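Local coordinates for protein short chain dehydrogenase (Salmonella typhi, PDB 3G1T) that probably catalyses NAD(P)-dependent oxidation or reduction of a substrate not yet identified, as a short-chain dehydrogenase with a Rossmann-type fold, at residues D10-R15 against L226-M231; R28-T33 against D222-Y227; A102-E107 against M123-N128. All coordinates share one frame; numbering follows the deposited sequence.

Contact 1 of 3, residues D10-R15 against L226-M231; sequences DLLQNR and LYLWLM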
loop_
_atom_site.group_PDB
_atom_site.type_symbol
_atom_site.label_atom_id
_atom_site.label_comp_id
_atom_site.label_asym_id
_atom_site.label_seq_id
_atom_site.Cartn_x
_atom_site.Cartn_y
_atom_site.Cartn_z
ATOM N N ASP A 10 -21.614 -5.974 29.769
ATOM C CA ASP A 10 -21.903 -7.109 28.922
ATOM C C ASP A 10 -22.105 -6.696 27.473
ATOM O O ASP A 10 -22.687 -7.450 26.672
ATOM C CB ASP A 10 -23.098 -7.918 29.448
ATOM C CG ASP A 10 -24.346 -7.133 29.538
ATOM O OD1 ASP A 10 -24.295 -5.900 29.394
ATOM O OD2 ASP A 10 -25.385 -7.784 29.729
ATOM N N LEU A 11 -21.532 -5.540 27.094
ATOM C CA LEU A 11 -21.528 -5.171 25.634
ATOM C C LEU A 11 -21.203 -6.315 24.677
ATOM O O LEU A 11 -21.904 -6.451 23.640
ATOM C CB LEU A 11 -20.546 -4.018 25.396
ATOM C CG LEU A 11 -20.483 -3.381 23.984
ATOM C CD1 LEU A 11 -21.778 -2.556 23.729
ATOM C CD2 LEU A 11 -19.226 -2.579 23.808
ATOM N N LEU A 12 -20.137 -7.094 24.973
ATOM C CA LEU A 12 -19.629 -8.094 24.009
ATOM C C LEU A 12 -20.022 -9.542 24.391
ATOM O O LEU A 12 -19.482 -10.523 23.891
ATOM C CB LEU A 12 -18.082 -7.887 23.887
ATOM C CG LEU A 12 -17.725 -6.494 23.339
ATOM C CD1 LEU A 12 -16.112 -6.510 23.200
ATOM C CD2 LEU A 12 -18.454 -6.117 21.981
ATOM N N GLN A 13 -21.016 -9.663 25.275
ATOM C CA GLN A 13 -21.322 -10.979 25.837
ATOM C C GLN A 13 -21.603 -11.970 24.739
ATOM O O GLN A 13 -22.467 -11.746 23.836
ATOM C CB GLN A 13 -22.544 -10.873 26.761
ATOM C CG GLN A 13 -22.798 -12.173 27.521
ATOM C CD GLN A 13 -21.621 -12.579 28.449
ATOM O OE1 GLN A 13 -21.067 -11.774 29.265
ATOM N NE2 GLN A 13 -21.227 -13.817 28.312
ATOM N N ASN A 14 -20.886 -13.087 24.782
ATOM C CA ASN A 14 -20.954 -14.171 23.783
ATOM C C ASN A 14 -20.465 -13.853 22.393
ATOM O O ASN A 14 -20.603 -14.718 21.494
ATOM C CB ASN A 14 -22.376 -14.826 23.671
ATOM C CG ASN A 14 -22.962 -15.198 24.979
ATOM O OD1 ASN A 14 -22.241 -15.591 25.857
ATOM N ND2 ASN A 14 -24.318 -15.094 25.130
ATOM N N ARG A 15 -19.820 -12.695 22.198
ATOM C CA ARG A 15 -19.326 -12.402 20.829
ATOM C C ARG A 15 -17.940 -12.991 20.699
ATOM O O ARG A 15 -17.120 -12.870 21.619
ATOM C CB ARG A 15 -19.366 -10.915 20.519
ATOM C CG ARG A 15 -20.787 -10.448 20.681
ATOM C CD ARG A 15 -20.974 -9.164 20.011
ATOM N NE ARG A 15 -21.001 -9.171 18.559
ATOM C CZ ARG A 15 -22.044 -9.588 17.809
ATOM N NH1 ARG A 15 -23.126 -10.206 18.303
ATOM N NH2 ARG A 15 -21.983 -9.436 16.495
ATOM N N LEU A 226 -12.482 3.237 22.104
ATOM C CA LEU A 226 -12.706 3.084 20.703
ATOM C C LEU A 226 -12.684 1.626 20.256
ATOM O O LEU A 226 -13.528 1.258 19.423
ATOM C CB LEU A 226 -11.673 3.948 19.911
ATOM C CG LEU A 226 -11.780 3.836 18.401
ATOM C CD1 LEU A 226 -13.088 4.537 17.969
ATOM C CD2 LEU A 226 -10.601 4.581 17.707
ATOM N N TYR A 227 -11.730 0.818 20.764
ATOM C CA TYR A 227 -11.651 -0.602 20.506
ATOM C C TYR A 227 -12.870 -1.387 20.887
ATOM O O TYR A 227 -13.269 -2.272 20.131
ATOM C CB TYR A 227 -10.395 -1.189 21.211
ATOM C CG TYR A 227 -9.103 -0.791 20.482
ATOM C CD1 TYR A 227 -8.454 -1.706 19.674
ATOM C CD2 TYR A 227 -8.544 0.521 20.614
ATOM C CE1 TYR A 227 -7.289 -1.394 18.972
ATOM C CE2 TYR A 227 -7.315 0.830 19.936
ATOM C CZ TYR A 227 -6.732 -0.129 19.142
ATOM O OH TYR A 227 -5.585 0.105 18.459
ATOM N N LEU A 228 -13.453 -1.043 22.042
ATOM C CA LEU A 228 -14.730 -1.594 22.495
ATOM C C LEU A 228 -15.876 -1.118 21.578
ATOM O O LEU A 228 -16.694 -1.978 21.137
ATOM C CB LEU A 228 -15.076 -1.066 23.931
ATOM C CG LEU A 228 -14.334 -1.920 24.936
ATOM C CD1 LEU A 228 -14.263 -1.124 26.303
ATOM C CD2 LEU A 228 -14.990 -3.392 25.029
ATOM N N TRP A 229 -15.927 0.193 21.279
ATOM C CA TRP A 229 -17.047 0.745 20.460
ATOM C C TRP A 229 -17.135 0.052 19.091
ATOM O O TRP A 229 -18.225 -0.368 18.660
ATOM C CB TRP A 229 -16.810 2.229 20.296
ATOM C CG TRP A 229 -17.913 2.877 19.507
ATOM C CD1 TRP A 229 -19.196 3.166 19.946
ATOM C CD2 TRP A 229 -17.821 3.335 18.173
ATOM N NE1 TRP A 229 -19.911 3.790 18.925
ATOM C CE2 TRP A 229 -19.101 3.875 17.820
ATOM C CE3 TRP A 229 -16.784 3.344 17.232
ATOM C CZ2 TRP A 229 -19.347 4.462 16.567
ATOM C CZ3 TRP A 229 -17.031 3.885 15.973
ATOM C CH2 TRP A 229 -18.322 4.429 15.653
ATOM N N LEU A 230 -15.995 -0.152 18.425
ATOM C CA LEU A 230 -16.053 -0.835 17.100
ATOM C C LEU A 230 -16.468 -2.286 17.119
ATOM O O LEU A 230 -16.899 -2.789 16.091
ATOM C CB LEU A 230 -14.739 -0.692 16.305
ATOM C CG LEU A 230 -14.533 0.688 15.669
ATOM C CD1 LEU A 230 -13.138 0.742 15.061
ATOM C CD2 LEU A 230 -15.556 1.043 14.545
ATOM N N MET A 231 -16.341 -3.001 18.274
ATOM C CA MET A 231 -16.762 -4.422 18.275
ATOM C C MET A 231 -18.241 -4.598 18.704
ATOM O O MET A 231 -18.852 -5.616 18.400
ATOM C CB MET A 231 -15.853 -5.238 19.219
ATOM C CG MET A 231 -14.441 -5.575 18.597
ATOM S SD MET A 231 -14.479 -6.449 16.976
ATOM C CE MET A 231 -12.792 -6.257 16.424
HETATM O O HOH W 1 -18.893 -8.129 17.157
#
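L12 carries most of the touch, splitting its isobutyl fork between two residues of helix 224-231. Its CD1 meets L228 CD2 at 3.8 Å, while CD2 lies 3.6 Å from the backbone carbon C of M231 and packs beside that residue's CB. With CG beside the backbone N (chi1 -62°) and an extended second torsion, both methyls of L12 reach the helix. L11 takes a different first torsion, CG anti to the backbone N (chi1 -174°), which sends its CD2 to within 3.7 Å of the carbonyl oxygen O of L228.

Beside the leucine packing the polar link is indirect. R15 NE donates a hydrogen bond to a water 2.7 Å away, which sits in the plane of the guanidinium at its edge, and the water donates onward to M231 O at 2.8 Å. R15 NE and M231 O themselves are 4.2 Å apart. In the same guanidinium, NH1 forms a salt bridge with D145.

Two overlapping turns, of type I from D10 to Q13 and type II from L12 to R15, set these groups in place, the second closed by R15 N to L12 O at 2.8 Å. Backbone bonds of L12 to Y37 and of R15 to T40 fasten the loop ahead of strand 16-19, and Y34 packs on both L12 and M231.

Dispersion between leucine and methionine carbons thus supplies the direct adhesion, and a bridging water links the M231 carbonyl to the R15 guanidinium.

Contact 2 of 3, residues R28-T33 against D222-Y227; sequences REAALT and DIMPLY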
loop_
_atom_site.group_PDB
_atom_site.type_symbol
_atom_site.label_atom_id
_atom_site.label_comp_id
_atom_site.label_asym_id
_atom_site.label_seq_id
_atom_site.Cartn_x
_atom_site.Cartn_y
_atom_site.Cartn_z
ATOM N N ARG A 28 -2.587 -7.442 23.328
ATOM C CA ARG A 28 -2.873 -8.028 24.645
ATOM C C ARG A 28 -3.951 -7.269 25.450
ATOM O O ARG A 28 -4.869 -7.920 26.038
ATOM C CB ARG A 28 -1.559 -8.061 25.438
ATOM C CG ARG A 28 -1.736 -8.377 26.883
ATOM C CD ARG A 28 -0.353 -8.297 27.606
ATOM N NE ARG A 28 -0.548 -8.696 28.986
ATOM C CZ ARG A 28 -0.957 -7.855 29.937
ATOM N NH1 ARG A 28 -1.187 -6.575 29.638
ATOM N NH2 ARG A 28 -1.118 -8.289 31.207
ATOM N N GLU A 29 -3.856 -5.916 25.477
ATOM C CA GLU A 29 -4.875 -5.057 26.119
ATOM C C GLU A 29 -6.259 -5.281 25.562
ATOM O O GLU A 29 -7.227 -5.413 26.297
ATOM C CB GLU A 29 -4.550 -3.560 26.002
ATOM C CG GLU A 29 -5.258 -2.697 27.048
ATOM C CD GLU A 29 -4.773 -2.992 28.492
ATOM O OE1 GLU A 29 -3.616 -3.419 28.659
ATOM O OE2 GLU A 29 -5.523 -2.775 29.439
ATOM N N ALA A 30 -6.381 -5.331 24.236
ATOM C CA ALA A 30 -7.707 -5.518 23.653
ATOM C C ALA A 30 -8.243 -6.930 23.983
ATOM O O ALA A 30 -9.423 -7.090 24.304
ATOM C CB ALA A 30 -7.648 -5.244 22.158
ATOM N N ALA A 31 -7.384 -7.937 23.950
ATOM C CA ALA A 31 -7.836 -9.311 24.329
ATOM C C ALA A 31 -8.398 -9.356 25.791
ATOM O O ALA A 31 -9.510 -9.844 26.080
ATOM C CB ALA A 31 -6.751 -10.314 24.106
ATOM N N LEU A 32 -7.621 -8.834 26.745
ATOM C CA LEU A 32 -8.100 -8.665 28.122
ATOM C C LEU A 32 -9.389 -7.894 28.263
ATOM O O LEU A 32 -10.297 -8.349 28.984
ATOM C CB LEU A 32 -7.049 -7.903 28.933
ATOM C CG LEU A 32 -5.826 -8.768 29.259
ATOM C CD1 LEU A 32 -4.836 -7.767 29.923
ATOM C CD2 LEU A 32 -6.111 -9.923 30.216
ATOM N N THR A 33 -9.451 -6.706 27.625
ATOM C CA THR A 33 -10.595 -5.803 27.695
ATOM C C THR A 33 -11.822 -6.456 27.030
ATOM O O THR A 33 -12.928 -6.454 27.585
ATOM C CB THR A 33 -10.337 -4.454 26.953
ATOM O OG1 THR A 33 -9.138 -3.831 27.398
ATOM C CG2 THR A 33 -11.441 -3.484 27.244
ATOM N N ASP A 222 -5.816 3.240 28.303
ATOM C CA ASP A 222 -6.459 4.523 28.063
ATOM C C ASP A 222 -7.220 4.612 26.758
ATOM O O ASP A 222 -8.255 5.292 26.695
ATOM C CB ASP A 222 -5.438 5.656 28.082
ATOM C CG ASP A 222 -4.763 5.846 29.466
ATOM O OD1 ASP A 222 -5.353 5.528 30.506
ATOM O OD2 ASP A 222 -3.612 6.332 29.479
ATOM N N ILE A 223 -6.726 3.942 25.722
ATOM C CA ILE A 223 -7.321 4.084 24.396
ATOM C C ILE A 223 -8.390 3.044 24.076
ATOM O O ILE A 223 -8.907 3.010 22.956
ATOM C CB ILE A 223 -6.221 4.186 23.265
ATOM C CG1 ILE A 223 -5.384 2.886 23.120
ATOM C CG2 ILE A 223 -5.370 5.458 23.498
ATOM C CD1 ILE A 223 -4.597 2.810 21.799
ATOM N N MET A 224 -8.727 2.213 25.063
ATOM C CA MET A 224 -9.692 1.092 24.799
ATOM C C MET A 224 -11.122 1.472 24.386
ATOM O O MET A 224 -11.732 0.662 23.675
ATOM C CB MET A 224 -9.730 0.114 25.983
ATOM C CG MET A 224 -8.495 -0.872 25.980
ATOM S SD MET A 224 -8.238 -2.066 24.615
ATOM C CE MET A 224 -6.957 -1.258 23.640
ATOM N N PRO A 225 -11.648 2.654 24.779
ATOM C CA PRO A 225 -13.084 2.919 24.461
ATOM C C PRO A 225 -13.377 2.751 22.960
ATOM O O PRO A 225 -14.398 2.139 22.594
ATOM C CB PRO A 225 -13.308 4.365 24.930
ATOM C CG PRO A 225 -12.371 4.477 26.145
ATOM C CD PRO A 225 -11.118 3.621 25.786
ATOM N N LEU A 226 -12.482 3.237 22.104
ATOM C CA LEU A 226 -12.706 3.084 20.703
ATOM C C LEU A 226 -12.684 1.626 20.256
ATOM O O LEU A 226 -13.528 1.258 19.423
ATOM C CB LEU A 226 -11.673 3.948 19.911
ATOM C CG LEU A 226 -11.780 3.836 18.401
ATOM C CD1 LEU A 226 -13.088 4.537 17.969
ATOM C CD2 LEU A 226 -10.601 4.581 17.707
ATOM N N TYR A 227 -11.730 0.818 20.764
ATOM C CA TYR A 227 -11.651 -0.602 20.506
ATOM C C TYR A 227 -12.870 -1.387 20.887
ATOM O O TYR A 227 -13.269 -2.272 20.131
ATOM C CB TYR A 227 -10.395 -1.189 21.211
ATOM C CG TYR A 227 -9.103 -0.791 20.482
ATOM C CD1 TYR A 227 -8.454 -1.706 19.674
ATOM C CD2 TYR A 227 -8.544 0.521 20.614
ATOM C CE1 TYR A 227 -7.289 -1.394 18.972
ATOM C CE2 TYR A 227 -7.315 0.830 19.936
ATOM C CZ TYR A 227 -6.732 -0.129 19.142
ATOM O OH TYR A 227 -5.585 0.105 18.459
#
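M224 folds back on itself, bent at chi2 (-63°) and again at chi3 (102°), and by these turns its thioether threads between E29, A30 and T33 of helix 25-36. SD rests 3.6 Å from A30 CA, against the backbone of that helix, and CG comes 3.3 Å from T33 OG1. The methyl CE curls back over one face of the Y227 ring, 3.8 Å above its plane and offset toward the rim. E29, with CG anti to the backbone N and a bend at chi2, lays its aliphatic part across the methionine chain, CG to CG 3.9 Å.

Helix 25-36 is the first helix of the Rossmann fold, the crossover between parallel strands 16-19 and 40-45, and helix 224-231 packs beside it on the same side of the sheet. The small side chain of A30 allows the close approach: its CB lies 4.4 Å from Y227 CD1, and both residues also rest on L99 of strand 97-99.

The hydroxyl of T33, although pressed against sulfur and CG of M224, spends its proton within its own helix. OG1 donates to E29 O at 2.7 Å from above the carbonyl plane, and that oxygen also takes the amide proton of T33, N to O 2.9 Å. A second tie between the helices lies nearby, where the Y34 hydroxyl bonds the carbonyl of Y227.

Contact 3 of 3, residues A102-E107 against M123-N128; sequences AGLLGE and MQVNVN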
loop_
_atom_site.group_PDB
_atom_site.type_symbol
_atom_site.label_atom_id
_atom_site.label_comp_id
_atom_site.label_asym_id
_atom_site.label_seq_id
_atom_site.Cartn_x
_atom_site.Cartn_y
_atom_site.Cartn_z
ATOM N N ALA A 102 -1.422 -7.052 14.809
ATOM C CA ALA A 102 -0.047 -7.389 14.377
ATOM C C ALA A 102 0.499 -6.441 13.317
ATOM O O ALA A 102 -0.214 -6.025 12.417
ATOM C CB ALA A 102 -0.001 -8.827 13.863
ATOM N N GLY A 103 1.791 -6.130 13.413
ATOM C CA GLY A 103 2.358 -5.193 12.454
ATOM C C GLY A 103 3.855 -5.236 12.668
ATOM O O GLY A 103 4.292 -5.562 13.758
ATOM N N LEU A 104 4.596 -4.917 11.624
ATOM C CA LEU A 104 6.039 -4.746 11.703
ATOM C C LEU A 104 6.332 -3.242 11.419
ATOM O O LEU A 104 5.756 -2.608 10.507
ATOM C CB LEU A 104 6.724 -5.631 10.692
ATOM C CG LEU A 104 8.062 -6.361 10.866
ATOM C CD1 LEU A 104 8.086 -7.242 12.146
ATOM C CD2 LEU A 104 8.286 -7.228 9.633
ATOM N N LEU A 105 7.188 -2.625 12.260
ATOM C CA LEU A 105 7.608 -1.259 11.956
ATOM C C LEU A 105 8.644 -1.120 10.815
ATOM O O LEU A 105 8.647 -0.134 10.050
ATOM C CB LEU A 105 8.234 -0.675 13.247
ATOM C CG LEU A 105 8.776 0.754 13.033
ATOM C CD1 LEU A 105 7.615 1.660 12.874
ATOM C CD2 LEU A 105 9.583 1.172 14.310
ATOM N N GLY A 106 9.562 -2.083 10.766
ATOM C CA GLY A 106 10.719 -2.046 9.875
ATOM C C GLY A 106 11.601 -0.851 10.264
ATOM O O GLY A 106 11.692 -0.461 11.428
ATOM N N GLU A 107 12.217 -0.259 9.248
ATOM C CA GLU A 107 13.270 0.706 9.454
ATOM C C GLU A 107 12.743 2.132 9.443
ATOM O O GLU A 107 11.934 2.540 8.564
ATOM C CB GLU A 107 14.295 0.522 8.337
ATOM C CG GLU A 107 15.493 1.374 8.524
ATOM C CD GLU A 107 16.535 1.185 7.435
ATOM O OE1 GLU A 107 16.430 0.224 6.611
ATOM O OE2 GLU A 107 17.495 2.018 7.417
ATOM N N MET A 123 5.967 -5.145 4.122
ATOM C CA MET A 123 4.819 -5.305 3.209
ATOM C C MET A 123 4.169 -6.680 3.455
ATOM O O MET A 123 2.938 -6.820 3.395
ATOM C CB MET A 123 5.245 -5.154 1.740
ATOM C CG MET A 123 5.446 -3.619 1.348
ATOM S SD MET A 123 4.118 -2.335 1.597
ATOM C CE MET A 123 3.112 -3.026 0.344
ATOM N N GLN A 124 4.998 -7.691 3.658
ATOM C CA GLN A 124 4.501 -9.057 3.806
ATOM C C GLN A 124 3.665 -9.184 5.066
ATOM O O GLN A 124 2.619 -9.870 5.040
ATOM C CB GLN A 124 5.657 -10.099 3.857
ATOM C CG GLN A 124 5.169 -11.570 3.696
ATOM C CD GLN A 124 4.497 -11.768 2.341
ATOM O OE1 GLN A 124 4.836 -11.076 1.406
ATOM N NE2 GLN A 124 3.633 -12.800 2.199
ATOM N N VAL A 125 4.109 -8.578 6.178
ATOM C CA VAL A 125 3.336 -8.734 7.421
ATOM C C VAL A 125 2.090 -7.827 7.331
ATOM O O VAL A 125 0.957 -8.286 7.623
ATOM C CB VAL A 125 4.185 -8.361 8.698
ATOM C CG1 VAL A 125 3.315 -8.243 10.010
ATOM C CG2 VAL A 125 5.288 -9.403 8.866
ATOM N N ASN A 126 2.321 -6.545 7.025
ATOM C CA ASN A 126 1.303 -5.533 7.275
ATOM C C ASN A 126 0.253 -5.590 6.171
ATOM O O ASN A 126 -0.938 -5.282 6.412
ATOM C CB ASN A 126 1.886 -4.099 7.353
ATOM C CG ASN A 126 2.819 -3.923 8.571
ATOM O OD1 ASN A 126 3.046 -4.926 9.288
ATOM N ND2 ASN A 126 3.363 -2.703 8.795
ATOM N N VAL A 127 0.668 -6.003 4.979
ATOM C CA VAL A 127 -0.307 -6.043 3.901
ATOM C C VAL A 127 -0.657 -7.468 3.427
ATOM O O VAL A 127 -1.843 -7.896 3.459
ATOM C CB VAL A 127 0.138 -5.213 2.671
ATOM C CG1 VAL A 127 -1.000 -5.132 1.603
ATOM C CG2 VAL A 127 0.486 -3.805 3.077
ATOM N N ASN A 128 0.318 -8.213 2.964
ATOM C CA ASN A 128 -0.084 -9.473 2.280
ATOM C C ASN A 128 -0.571 -10.574 3.204
ATOM O O ASN A 128 -1.516 -11.309 2.881
ATOM C CB ASN A 128 1.059 -10.030 1.422
ATOM C CG ASN A 128 1.573 -9.023 0.400
ATOM O OD1 ASN A 128 0.845 -8.185 -0.058
ATOM N ND2 ASN A 128 2.894 -9.075 0.107
#
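N126 grips the backbone of L104 with both ends of its amide. L104 N donates to N126 OD1 at 2.8 Å, in the carbonyl plane on a lone pair and nearly straight (N-H...O 164°), and N126 ND2 returns a bond to L104 O at 2.9 Å, with the acceptor tilted slightly from the amide plane. A chi2 near zero (3°) turns the amide for this two-point match, a side-chain amide imitating the two bonds of an antiparallel hydrogen-bonded pair. Here the packing is close, for OD1 also sits 3.3 Å from G103 CA.

The outer side is looser. L104 and V125 cross at about a right angle and meet through single methyls, CD2 to CG2 3.8 Å. The leucine is partly exposed and its first torsion lies away from a staggered value (chi1 -144°), whereas V125 is buried.

On the helix, a pi-type turn at 124-128 brings both V127 N and N128 N to M123 O. The segment 102-107 begins in the NAG motif that follows strand 97-99 in this family, and N126 probably corresponds to the asparagine of the classical short-chain dehydrogenase tetrad. From the far side of the helix, N128 and Q124 bond W119 and Q120 of the second subunit.

N126 ND2 has a further partner in S170 OG. With both polar ends of the amide engaged, its flip and rotation are fixed, so that the NAG loop is tied to helix 116-142 by directional bonds as well as apolar packing.

Contacts 1 and 2 are buried and share helix 224-231: residues 226-231 meet the loop before the first strand, and residues 222-227 meet the helix just after it. They touch each other where L228 CD1 packs on T33 CG2 at 3.8 Å. Both rely on apolar side chains, with sulfur prominent in contact 2 and one bridging water added in contact 1. Contact 3 lies on the opposite side of the chain's centre, its centre about 21 Å from that of contact 2, and is only partly buried. It uses separate elements, close to the subunit interface, and it alone carries direct hydrogen bonds between its two segments.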